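Local coordinates for petrobactin biosynthesis protein AsbB (Bacillus anthracis, PDB 3TO3) that catalyses the ATP-dependent condensation of spermidine with citryl-spermidine intermediates, with or without a dihydroxybenzoyl group, in the biosynthesis of the siderophore petrobactin, at residues Y355-K359 and K360-G364; E372-H375 and H376-E380; A403-K407 and Y408-N412; R415-I418 and Q419-I423; F496-R500 and I501-Q505. One frame throughout, in Å; residues are numbered along the deposited sequence. Where two conformers were deposited one is given.

Interaction 1: residues Y355-K359 and K360-G364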
# COMPACT_ATOMS: atom_id res chain seq x y z
N TYR B 355 -6.33 17.57 -13.83
CA TYR B 355 -7.59 17.60 -13.11
C TYR B 355 -7.19 17.55 -11.64
O TYR B 355 -6.59 16.58 -11.20
CB TYR B 355 -8.41 16.38 -13.48
CG TYR B 355 -9.75 16.28 -12.79
CD1 TYR B 355 -10.88 16.85 -13.37
CD2 TYR B 355 -9.89 15.60 -11.59
CE1 TYR B 355 -12.13 16.74 -12.76
CE2 TYR B 355 -11.13 15.46 -10.99
CZ TYR B 355 -12.25 16.04 -11.57
OH TYR B 355 -13.48 15.91 -10.97
N ASP B 356 -7.48 18.62 -10.91
CA ASP B 356 -6.93 18.82 -9.58
C ASP B 356 -8.03 19.31 -8.68
O ASP B 356 -8.62 20.34 -8.93
CB ASP B 356 -5.80 19.87 -9.59
CG ASP B 356 -5.31 20.24 -8.18
OD1 ASP B 356 -4.90 21.42 -7.96
OD2 ASP B 356 -5.32 19.35 -7.29
N THR B 357 -8.28 18.58 -7.60
CA THR B 357 -9.28 18.97 -6.62
C THR B 357 -8.63 19.24 -5.27
O THR B 357 -7.41 19.22 -5.12
CB THR B 357 -10.33 17.86 -6.45
OG1 THR B 357 -9.71 16.66 -5.97
CG2 THR B 357 -11.00 17.59 -7.79
N ASN B 358 -9.47 19.53 -4.29
CA ASN B 358 -9.05 19.65 -2.91
C ASN B 358 -8.23 18.44 -2.45
O ASN B 358 -7.10 18.61 -1.97
CB ASN B 358 -10.27 19.79 -1.98
CG ASN B 358 -10.72 21.23 -1.80
OD1 ASN B 358 -9.92 22.16 -1.88
ND2 ASN B 358 -12.02 21.42 -1.56
N LYS B 359 -8.76 17.24 -2.66
CA LYS B 359 -8.39 16.08 -1.86
C LYS B 359 -6.87 15.91 -1.77
O LYS B 359 -6.15 15.98 -2.78
CB LYS B 359 -9.01 14.79 -2.42
CG LYS B 359 -10.52 14.82 -2.68
CD LYS B 359 -11.28 13.82 -1.79
CE LYS B 359 -10.79 12.39 -1.97
NZ LYS B 359 -10.53 11.71 -0.65
N LYS B 360 -6.39 15.73 -0.54
CA LYS B 360 -4.98 15.49 -0.25
C LYS B 360 -4.48 14.18 -0.82
O LYS B 360 -3.33 14.07 -1.28
CB LYS B 360 -4.78 15.44 1.26
CG LYS B 360 -3.34 15.23 1.71
CD LYS B 360 -3.29 14.73 3.17
CE LYS B 360 -4.30 15.45 4.07
NZ LYS B 360 -3.81 15.46 5.49
N ALA B 361 -5.36 13.17 -0.77
CA ALA B 361 -5.02 11.79 -1.15
C ALA B 361 -4.81 11.59 -2.66
O ALA B 361 -4.07 10.73 -3.07
CB ALA B 361 -6.08 10.81 -0.62
N THR B 362 -5.52 12.36 -3.46
CA THR B 362 -5.38 12.33 -4.91
C THR B 362 -4.46 13.42 -5.45
O THR B 362 -4.44 13.67 -6.65
CB THR B 362 -6.75 12.36 -5.57
OG1 THR B 362 -7.44 13.52 -5.11
CG2 THR B 362 -7.54 11.12 -5.13
N TYR B 363 -3.80 14.14 -4.55
CA TYR B 363 -2.97 15.26 -4.97
C TYR B 363 -1.92 14.83 -6.00
O TYR B 363 -1.08 13.97 -5.71
CB TYR B 363 -2.25 15.81 -3.74
CG TYR B 363 -1.56 17.14 -3.94
CD1 TYR B 363 -2.29 18.27 -4.35
CD2 TYR B 363 -0.20 17.29 -3.70
CE1 TYR B 363 -1.67 19.49 -4.53
CE2 TYR B 363 0.43 18.52 -3.87
CZ TYR B 363 -0.31 19.61 -4.28
OH TYR B 363 0.30 20.83 -4.46
N GLY B 364 -1.94 15.48 -7.17
CA GLY B 364 -1.02 15.18 -8.25
C GLY B 364 -1.28 13.95 -9.09
O GLY B 364 -0.47 13.57 -9.96
O HOH W 1 -6.71 15.01 -8.76
O HOH W 2 -4.23 16.86 -7.95

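Interaction 2: residues E372-H375 and H376-E380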
# COMPACT_ATOMS: atom_id res chain seq x y z
N GLU B 372 8.53 17.39 -26.55
CA GLU B 372 9.03 17.17 -27.92
C GLU B 372 9.83 15.88 -28.00
O GLU B 372 10.67 15.61 -27.14
CB GLU B 372 9.96 18.30 -28.38
CG GLU B 372 9.33 19.64 -28.59
CD GLU B 372 10.36 20.68 -29.04
OE1 GLU B 372 11.45 20.78 -28.40
OE2 GLU B 372 10.07 21.39 -30.05
N SER B 373 9.60 15.10 -29.05
CA SER B 373 10.41 13.91 -29.33
C SER B 373 11.82 14.33 -29.70
O SER B 373 11.98 15.24 -30.50
CB SER B 373 9.84 13.17 -30.53
OG SER B 373 10.59 11.99 -30.78
N VAL B 374 12.82 13.67 -29.16
CA VAL B 374 14.20 13.95 -29.56
C VAL B 374 14.42 13.70 -31.07
O VAL B 374 15.32 14.29 -31.68
CB VAL B 374 15.21 13.10 -28.77
CG1 VAL B 374 15.27 11.69 -29.33
CG2 VAL B 374 16.57 13.73 -28.83
N HIS B 375 13.60 12.86 -31.68
CA HIS B 375 13.70 12.62 -33.13
C HIS B 375 13.41 13.83 -34.02
O HIS B 375 13.84 13.87 -35.16
CB HIS B 375 12.86 11.43 -33.56
CG HIS B 375 13.29 10.16 -32.90
ND1 HIS B 375 14.44 9.50 -33.26
CD2 HIS B 375 12.76 9.47 -31.87
CE1 HIS B 375 14.58 8.43 -32.50
NE2 HIS B 375 13.58 8.39 -31.64
N HIS B 376 12.66 14.78 -33.48
CA HIS B 376 12.43 16.07 -34.10
C HIS B 376 13.78 16.72 -34.41
O HIS B 376 13.97 17.30 -35.47
CB HIS B 376 11.61 16.94 -33.13
CG HIS B 376 11.27 18.31 -33.62
ND1 HIS B 376 12.22 19.19 -34.10
CD2 HIS B 376 10.09 18.98 -33.66
CE1 HIS B 376 11.63 20.32 -34.45
NE2 HIS B 376 10.34 20.22 -34.19
N TYR B 377 14.73 16.59 -33.48
CA TYR B 377 16.05 17.23 -33.59
C TYR B 377 17.22 16.49 -34.25
O TYR B 377 18.21 17.12 -34.61
CB TYR B 377 16.51 17.65 -32.20
CG TYR B 377 15.69 18.75 -31.58
CD1 TYR B 377 15.88 20.08 -31.94
CD2 TYR B 377 14.74 18.45 -30.60
CE1 TYR B 377 15.13 21.09 -31.35
CE2 TYR B 377 13.98 19.45 -30.00
CZ TYR B 377 14.18 20.78 -30.38
OH TYR B 377 13.43 21.78 -29.78
N LEU B 378 17.13 15.18 -34.41
CA LEU B 378 18.34 14.43 -34.77
C LEU B 378 18.63 14.54 -36.24
O LEU B 378 17.77 14.30 -37.05
CB LEU B 378 18.20 12.96 -34.40
CG LEU B 378 18.22 12.61 -32.90
CD1 LEU B 378 18.12 11.10 -32.73
CD2 LEU B 378 19.45 13.17 -32.16
N GLY B 379 19.87 14.90 -36.58
CA GLY B 379 20.29 14.97 -37.97
C GLY B 379 20.35 13.59 -38.61
O GLY B 379 20.14 12.58 -37.94
N GLU B 380 20.68 13.55 -39.89
CA GLU B 380 20.57 12.30 -40.64
C GLU B 380 21.56 11.22 -40.22
O GLU B 380 21.22 10.03 -40.21
CB GLU B 380 20.61 12.53 -42.15
CG GLU B 380 20.18 11.31 -42.95
CD GLU B 380 19.84 11.63 -44.39
OE1 GLU B 380 18.64 11.54 -44.75
OE2 GLU B 380 20.76 11.96 -45.17

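Interaction 3: residues A403-K407 and Y408-N412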
# COMPACT_ATOMS: atom_id res chain seq x y z
N ALA B 403 33.68 0.28 -27.39
CA ALA B 403 34.05 0.44 -28.80
C ALA B 403 34.40 1.90 -29.11
O ALA B 403 35.40 2.16 -29.74
CB ALA B 403 32.97 -0.06 -29.74
N TRP B 404 33.60 2.85 -28.64
CA TRP B 404 33.91 4.24 -28.91
C TRP B 404 35.29 4.64 -28.38
O TRP B 404 36.03 5.36 -29.04
CB TRP B 404 32.85 5.19 -28.33
CG TRP B 404 31.50 4.98 -28.91
CD1 TRP B 404 31.19 4.28 -30.05
CD2 TRP B 404 30.26 5.46 -28.37
NE1 TRP B 404 29.83 4.31 -30.25
CE2 TRP B 404 29.24 5.02 -29.24
CE3 TRP B 404 29.92 6.22 -27.24
CZ2 TRP B 404 27.90 5.33 -29.02
CZ3 TRP B 404 28.60 6.52 -27.02
CH2 TRP B 404 27.60 6.07 -27.90
N LEU B 405 35.59 4.23 -27.16
CA LEU B 405 36.87 4.59 -26.59
C LEU B 405 38.02 4.05 -27.45
O LEU B 405 39.00 4.75 -27.66
CB LEU B 405 37.02 4.16 -25.12
CG LEU B 405 36.02 4.74 -24.11
CD1 LEU B 405 36.23 4.13 -22.71
CD2 LEU B 405 36.14 6.25 -24.09
N ASN B 406 37.87 2.81 -27.93
CA ASN B 406 38.87 2.19 -28.78
C ASN B 406 39.05 2.99 -30.08
O ASN B 406 40.17 3.19 -30.56
CB ASN B 406 38.53 0.71 -29.08
CG ASN B 406 38.59 -0.19 -27.84
OD1 ASN B 406 39.09 0.20 -26.78
ND2 ASN B 406 38.06 -1.40 -27.97
N LYS B 407 37.93 3.46 -30.62
CA LYS B 407 37.92 4.17 -31.90
C LYS B 407 38.51 5.59 -31.81
O LYS B 407 39.34 5.96 -32.64
CB LYS B 407 36.51 4.21 -32.51
CG LYS B 407 36.45 4.61 -33.99
CD LYS B 407 35.07 5.14 -34.41
CE LYS B 407 34.71 4.65 -35.81
NZ LYS B 407 33.74 5.52 -36.54
N TYR B 408 38.05 6.40 -30.87
CA TYR B 408 38.55 7.77 -30.80
C TYR B 408 39.69 8.05 -29.84
O TYR B 408 40.33 9.10 -29.91
CB TYR B 408 37.40 8.74 -30.50
CG TYR B 408 36.30 8.60 -31.49
CD1 TYR B 408 35.15 7.89 -31.17
CD2 TYR B 408 36.40 9.16 -32.74
CE1 TYR B 408 34.12 7.75 -32.09
CE2 TYR B 408 35.39 9.04 -33.67
CZ TYR B 408 34.25 8.33 -33.35
OH TYR B 408 33.26 8.20 -34.30
N GLY B 409 39.98 7.08 -28.98
CA GLY B 409 40.93 7.32 -27.90
C GLY B 409 40.20 7.93 -26.72
O GLY B 409 39.22 8.65 -26.89
N ILE B 410 40.68 7.66 -25.52
CA ILE B 410 39.97 8.03 -24.32
C ILE B 410 40.04 9.51 -24.05
O ILE B 410 39.01 10.16 -23.83
CB ILE B 410 40.52 7.27 -23.09
CG1 ILE B 410 40.21 5.79 -23.20
CG2 ILE B 410 39.95 7.82 -21.81
CD1 ILE B 410 40.60 5.00 -21.95
N GLU B 411 41.25 10.05 -24.06
CA GLU B 411 41.41 11.46 -23.78
C GLU B 411 40.64 12.28 -24.82
O GLU B 411 39.94 13.21 -24.46
CB GLU B 411 42.87 11.89 -23.73
CG GLU B 411 43.04 13.37 -23.36
CD GLU B 411 44.48 13.86 -23.38
OE1 GLU B 411 44.67 15.09 -23.47
OE2 GLU B 411 45.43 13.05 -23.31
N ASN B 412 40.75 11.93 -26.10
CA ASN B 412 40.02 12.70 -27.11
C ASN B 412 38.52 12.62 -26.94
O ASN B 412 37.82 13.61 -27.17
CB ASN B 412 40.35 12.27 -28.54
CG ASN B 412 41.79 12.47 -28.87
OD1 ASN B 412 42.46 13.31 -28.25
ND2 ASN B 412 42.30 11.69 -29.83

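Interaction 4: residues R415-I418 and Q419-I423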
# COMPACT_ATOMS: atom_id res chain seq x y z
N ARG B 415 37.48 14.73 -23.80
CA ARG B 415 37.48 16.15 -24.11
C ARG B 415 36.29 16.58 -24.97
O ARG B 415 35.61 17.56 -24.65
CB ARG B 415 38.76 16.55 -24.81
CG ARG B 415 39.97 16.38 -23.94
CD ARG B 415 41.17 17.02 -24.62
NE ARG B 415 42.32 16.97 -23.73
CZ ARG B 415 42.58 17.90 -22.82
NH1 ARG B 415 41.77 18.94 -22.68
NH2 ARG B 415 43.65 17.79 -22.04
N LEU B 416 36.03 15.87 -26.07
CA LEU B 416 34.83 16.19 -26.85
C LEU B 416 33.58 16.14 -26.00
O LEU B 416 32.70 16.96 -26.19
CB LEU B 416 34.65 15.27 -28.03
CG LEU B 416 35.63 15.64 -29.12
CD1 LEU B 416 36.04 14.39 -29.93
CD2 LEU B 416 34.99 16.75 -29.97
N LEU B 417 33.50 15.17 -25.09
CA LEU B 417 32.29 14.98 -24.31
C LEU B 417 32.08 16.21 -23.43
O LEU B 417 31.00 16.79 -23.41
CB LEU B 417 32.36 13.71 -23.44
CG LEU B 417 31.10 13.53 -22.58
CD1 LEU B 417 29.83 13.15 -23.41
CD2 LEU B 417 31.34 12.52 -21.45
N ILE B 418 33.12 16.58 -22.70
CA ILE B 418 33.09 17.74 -21.84
C ILE B 418 32.74 19.00 -22.66
O ILE B 418 31.87 19.79 -22.25
CB ILE B 418 34.46 17.95 -21.16
CG1 ILE B 418 34.88 16.71 -20.35
CG2 ILE B 418 34.45 19.15 -20.29
CD1 ILE B 418 33.86 16.26 -19.39
N GLN B 419 33.38 19.16 -23.83
CA GLN B 419 33.20 20.37 -24.65
C GLN B 419 31.79 20.52 -25.18
O GLN B 419 31.30 21.63 -25.27
CB GLN B 419 34.19 20.46 -25.81
CG GLN B 419 35.62 20.62 -25.39
CD GLN B 419 36.53 21.03 -26.55
OE1 GLN B 419 36.14 20.97 -27.72
NE2 GLN B 419 37.73 21.47 -26.22
N LYS B 420 31.17 19.41 -25.57
CA LYS B 420 29.81 19.41 -26.11
C LYS B 420 28.68 19.17 -25.13
O LYS B 420 27.53 19.40 -25.45
CB LYS B 420 29.72 18.36 -27.22
CG LYS B 420 30.13 18.86 -28.59
CD LYS B 420 31.58 19.29 -28.67
CE LYS B 420 31.85 20.04 -29.99
NZ LYS B 420 33.06 20.92 -29.88
N ALA B 421 29.00 18.74 -23.91
CA ALA B 421 27.96 18.30 -22.98
C ALA B 421 27.99 19.08 -21.70
O ALA B 421 26.96 19.53 -21.22
CB ALA B 421 28.04 16.82 -22.69
N ILE B 422 29.13 19.04 -21.03
CA ILE B 422 29.24 19.64 -19.71
C ILE B 422 29.36 21.17 -19.77
O ILE B 422 28.77 21.89 -18.96
CB ILE B 422 30.41 19.01 -18.92
CG1 ILE B 422 29.97 17.67 -18.32
CG2 ILE B 422 30.90 19.94 -17.80
CD1 ILE B 422 30.00 16.52 -19.28
N ILE B 423 30.14 21.66 -20.72
CA ILE B 423 30.36 23.10 -20.82
C ILE B 423 29.07 23.93 -20.98
O ILE B 423 28.94 24.96 -20.33
CB ILE B 423 31.41 23.41 -21.90
CG1 ILE B 423 32.73 22.72 -21.55
CG2 ILE B 423 31.60 24.94 -22.10
CD1 ILE B 423 33.27 23.10 -20.20

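Interaction 5: residues F496-R500 and I501-Q505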
# COMPACT_ATOMS: atom_id res chain seq x y z
N PHE B 496 11.85 26.97 -7.50
CA PHE B 496 12.61 27.47 -8.66
C PHE B 496 13.56 28.61 -8.38
O PHE B 496 14.60 28.72 -9.02
CB PHE B 496 11.68 28.08 -9.73
CG PHE B 496 10.78 27.11 -10.41
CD1 PHE B 496 11.23 25.88 -10.83
CD2 PHE B 496 9.45 27.45 -10.64
CE1 PHE B 496 10.37 24.99 -11.45
CE2 PHE B 496 8.60 26.57 -11.25
CZ PHE B 496 9.06 25.33 -11.65
N GLU B 497 13.34 29.38 -7.34
CA GLU B 497 14.09 30.61 -7.29
C GLU B 497 14.83 30.63 -6.00
O GLU B 497 14.23 30.50 -4.95
CB GLU B 497 13.21 31.87 -7.42
CG GLU B 497 13.99 33.14 -7.07
CD GLU B 497 13.26 34.44 -7.43
OE1 GLU B 497 12.11 34.40 -7.91
OE2 GLU B 497 13.86 35.52 -7.21
N MSE B 498 16.14 30.76 -6.08
CA MSE B 498 16.93 30.72 -4.87
C MSE B 498 17.47 32.09 -4.54
O MSE B 498 17.82 32.86 -5.43
CB MSE B 498 18.04 29.67 -4.98
CG MSE B 498 17.50 28.23 -5.18
SE MSE B 498 16.36 27.50 -3.73
CE MSE B 498 14.96 26.73 -4.87
N ASP B 499 17.50 32.40 -3.25
CA ASP B 499 17.97 33.70 -2.80
C ASP B 499 19.48 33.69 -2.60
O ASP B 499 20.09 34.74 -2.41
CB ASP B 499 17.29 34.10 -1.49
CG ASP B 499 17.83 33.35 -0.29
OD1 ASP B 499 18.58 32.37 -0.49
OD2 ASP B 499 17.48 33.73 0.85
N ARG B 500 20.06 32.49 -2.63
CA ARG B 500 21.50 32.34 -2.41
C ARG B 500 22.23 31.87 -3.66
O ARG B 500 21.79 30.96 -4.37
CB ARG B 500 21.80 31.44 -1.19
CG ARG B 500 21.01 30.13 -1.15
CD ARG B 500 21.05 29.44 0.22
NE ARG B 500 22.32 28.78 0.54
CZ ARG B 500 22.74 27.63 0.01
NH1 ARG B 500 22.01 26.98 -0.91
NH2 ARG B 500 23.91 27.12 0.38
N ILE B 501 23.34 32.54 -3.93
CA ILE B 501 24.15 32.24 -5.10
C ILE B 501 24.78 30.84 -5.03
O ILE B 501 25.14 30.25 -6.06
CB ILE B 501 25.20 33.33 -5.28
CG1 ILE B 501 25.97 33.16 -6.58
CG2 ILE B 501 26.15 33.37 -4.07
CD1 ILE B 501 26.73 34.41 -6.93
N GLU B 502 24.91 30.30 -3.81
CA GLU B 502 25.46 28.95 -3.64
C GLU B 502 24.59 27.89 -4.29
O GLU B 502 25.07 26.79 -4.60
CB GLU B 502 25.71 28.60 -2.17
CG GLU B 502 26.90 29.33 -1.53
CD GLU B 502 26.57 30.76 -1.11
OE1 GLU B 502 25.39 31.18 -1.19
OE2 GLU B 502 27.50 31.48 -0.68
N CYS B 503 23.31 28.21 -4.50
CA CYS B 503 22.40 27.31 -5.21
C CYS B 503 23.06 26.89 -6.51
O CYS B 503 23.01 25.73 -6.91
CB CYS B 503 21.03 27.98 -5.49
SG CYS B 503 20.73 28.78 -7.17
N LEU B 504 23.68 27.85 -7.18
CA LEU B 504 24.28 27.59 -8.51
C LEU B 504 25.53 26.71 -8.43
O LEU B 504 25.70 25.74 -9.18
CB LEU B 504 24.58 28.89 -9.27
CG LEU B 504 23.49 29.95 -9.48
CD1 LEU B 504 24.08 31.18 -10.14
CD2 LEU B 504 22.34 29.40 -10.32
N GLN B 505 26.41 27.04 -7.50
CA GLN B 505 27.57 26.22 -7.30
C GLN B 505 27.14 24.80 -6.94
O GLN B 505 27.63 23.83 -7.49
CB GLN B 505 28.44 26.81 -6.21
CG GLN B 505 29.59 25.96 -5.78
CD GLN B 505 29.88 26.20 -4.33
OE1 GLN B 505 28.97 26.12 -3.50
NE2 GLN B 505 31.12 26.53 -4.00

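Interaction 1: residues Y355-K359 and K360-G364
Lys360 CB rests against the carbonyl carbon of Lys359, and from this pair both lysines reach across the dimer interface: Lys360 NZ forms a salt bridge with Asp119 of the second subunit, and Lys359 NZ one with Glu126 of that subunit. From Lys360 the chain makes a type I beta turn that ends at Tyr363, and the turn's own bond, Tyr363 N to Lys360 O at 3.3 Å, is weak. Thr362 points back at the first half of the loop. Its OG1, held between the backbone N and the carbonyl carbon (chi1 56°), lies 3.4 Å from Lys359 CB and 4.0 Å from Thr357 OG1. A water lies 2.9 Å from Tyr355 O and, in a weak contact, 3.4 Å from Thr362 O. The ring of Tyr363 comes obliquely to Asp356, Tyr363 CD1 lying 4.4 Å from Asp356 OD2, and packs on Pro315 and Tyr316 of helix 315-333. Gly364 N, at a residue with positive phi, donates to a second water at 2.8 Å, and the same water lies 2.8 Å from Asp356 OD2, to which it probably donates. Two waters thus span the mouth of the loop where direct hydrogen bonds between its halves are lacking. The loop closes the beta-hairpin of antiparallel strands 345-355 and 367-371 and contributes two lysines to the homodimer interface.

Interaction 2: residues E372-H375 and H376-E380
Glu372 and Tyr377 meet through a carboxylate and a phenol, and the tyrosine can be followed outward from its backbone. Tyr377 CB lies 3.6 Å from Val374 O, the same carbonyl that accepts a 3.0 Å hydrogen bond from Tyr377 N. With CG anti to the carbonyl carbon (chi1 -67°), the ring runs back beside the chain toward Glu372. One of its faces has His376 ND1 above its centre, and the side chain touches Ile345 and Leu347 of strand 345-355. Farther out, Tyr377 CE2 comes within 3.3 Å of Glu372 OE1, which lies at the ring edge and in its plane. At the tip, Tyr377 OH donates to Glu372 OE1 over 2.6 Å, on the syn side of a carboxylate whose plane stands 78° from the ring.

The loop that holds this pair joins strands 367-371 and 383-386 of the large mixed sheet, and Lys348 of strand 345-355 gives a backbone N-H to the same OE1. That oxygen thus has two bonds that would hold the carboxylate in place; Tyr377 OH also has a weak hydrogen bond with Lys348 NZ. An ST turn shapes the start of the bend: Ser373 OG accepts from His375 N at 3.3 Å and itself donates to Pro293 O. Ser373 O in turn receives His376 N at 3.1 Å. Leu378 CD1 approaches His375 ND1 obliquely at 4.0 Å, while His375 NE2 is hydrogen-bonded to Asp151.

Interaction 3: residues A403-K407 and Y408-N412
Helix 402-408 ends and helix 410-432 begins at Gly409, which has positive phi and is the N-cap of the second helix. Two bonds close the first helix. Tyr408 N meets Trp404 O at 2.9 Å with a nearly straight N-H, 176°, whereas Gly409 N reaches Leu405 O at the same 2.9 Å but more bent, at 132°. Lys407 and Tyr408 lie side by side and point the same way. The lysine methylene CD sits over one face of the Tyr408 ring, 3.9 Å from its centroid in a CH-pi contact, with Lys407 CG anti to its own N (chi1 -165°) leading the chain along the tyrosine. Beyond it, Lys407 NZ stands 3.5 Å from Tyr408 OH. That hydroxyl is hydrogen-bonded to Glu449 O, and the ammonium makes a long, weak ion pair with the carboxylate of Glu449. Across the break, Leu405 CB packs on Ile410 CG1 at 4.1 Å, an apolar link between the end of one helix and the start of the next. Asn412 ND2 bonds back to Tyr408 O at 3.3 Å, tying the first turn of the new helix to the last residue of the old. Leu405 and Ile410 both lean on Tyr528 of helix 502-528, while Trp404, Leu405 and Tyr408 gather around Trp413 of helix 410-432.

Interaction 4: residues R415-I418 and Q419-I423
Residues 415-423 run as one continuous helix that widens into a pi-type turn at 419-422, where Ile418 O takes Ile423 N, five residues on, at 3.0 Å with an N-H angle of 162°. Upstream the bonding is regular: Gln419 N to Arg415 O at 2.9 Å and Lys420 N to Leu416 O at 3.0 Å. Ala421 N to Leu417 O is already weak, bent to 120°, and the bond from Ile422 N to Ile418 O is weak as well.

At the widening, Ile423 CG1 comes within 3.1 Å of Ile418 O, placed there because it is anti to its own carbonyl carbon (chi1 -60°), and Ile423 CD1 beyond it lies 4.1 Å from Ile418 CG2. The other branch of Ile418 goes to Ile422, the two CD1 methyls touching at 3.9 Å. Ile418 thus meets Ile422, the last residue of the turn, with one branch and Ile423, just after it, with the other.

This helix, 410-432, lies in the part of the chain that matches the FhuF-like family and packs against several elements. Ile422 leans on Leu512, Phe513 and Val517 of helix 502-528, Ile418 on Val539 of helix 532-547, and Ala421 on Ile455 of strand 451-457. Leu417 CD1 lies 4.1 Å from Ala421 CB, and both residues touch Phe387. On the polar flank, Gln419 CB and CG lie close to Arg415 O, CG at 3.1 Å. Gln419 NE2 is hydrogen-bonded to Glu542, while the guanidinium of Arg415 is held by Glu411, Glu541 and Glu542, a threefold set of salt bridges that would fix its orientation.

Interaction 5: residues F496-R500 and I501-Q505
Met498, here selenomethionine, and Cys503 pack where a short, weakly bonded strand at about 497-498 gives way to helix 502-528, a strand-to-helix connection. The tight part is on the inner side. Met498 CB lies 3.5 Å from Cys503 CB, and Met498 CG follows at 3.6 Å from the same atom, while the selenium end leads away. Both residues also rest on Glu465 of strand 465-467, which pairs with strand 497-498 in a small mixed sheet. The helix is entered by a bond from Cys503 N to Arg500 O at 3.1 Å.

The outer side is looser, with Arg500 exposed. Its CG lies between the backbone N and the carbonyl carbon (chi1 47°), and the chain then bends at chi3. The side chains of Arg500 and Glu502 cross at about a right angle, with guanidinium and carboxylate planes 23° apart. The charged end of Glu502 makes no salt bridge with the arginine: Arg500 NE and Glu502 OE1 are 4.3 Å apart, with the oxygen well out of the guanidinium plane. Arg500 NH2 instead forms its salt bridge with Glu506, one turn farther along the helix, while Glu502 CB sits over one guanidinium face, 3.5 Å from Arg500 NH2.

In the fold
Interactions 3 and 4 are consecutive on the chain, their centres about 14 Å apart, and share helix 410-432: the first sets its start and the second holds its pi-type turn. Interaction 1 lies on the opposite side of the chain's centre from both, about 51 Å and 42 Å away between centres, at the dimer interface. Interactions 1 and 2 flank strand 367-371 along the chain, before and after it, and interaction 5 opens helix 502-528, on which both 3 and 4 lean. All five stand back from the ATP site: Leu417 of interaction 4 comes within about 8 Å of Tyr391 between side chains, and the side chain of Val374 of interaction 2 about 13 Å from the nucleotide.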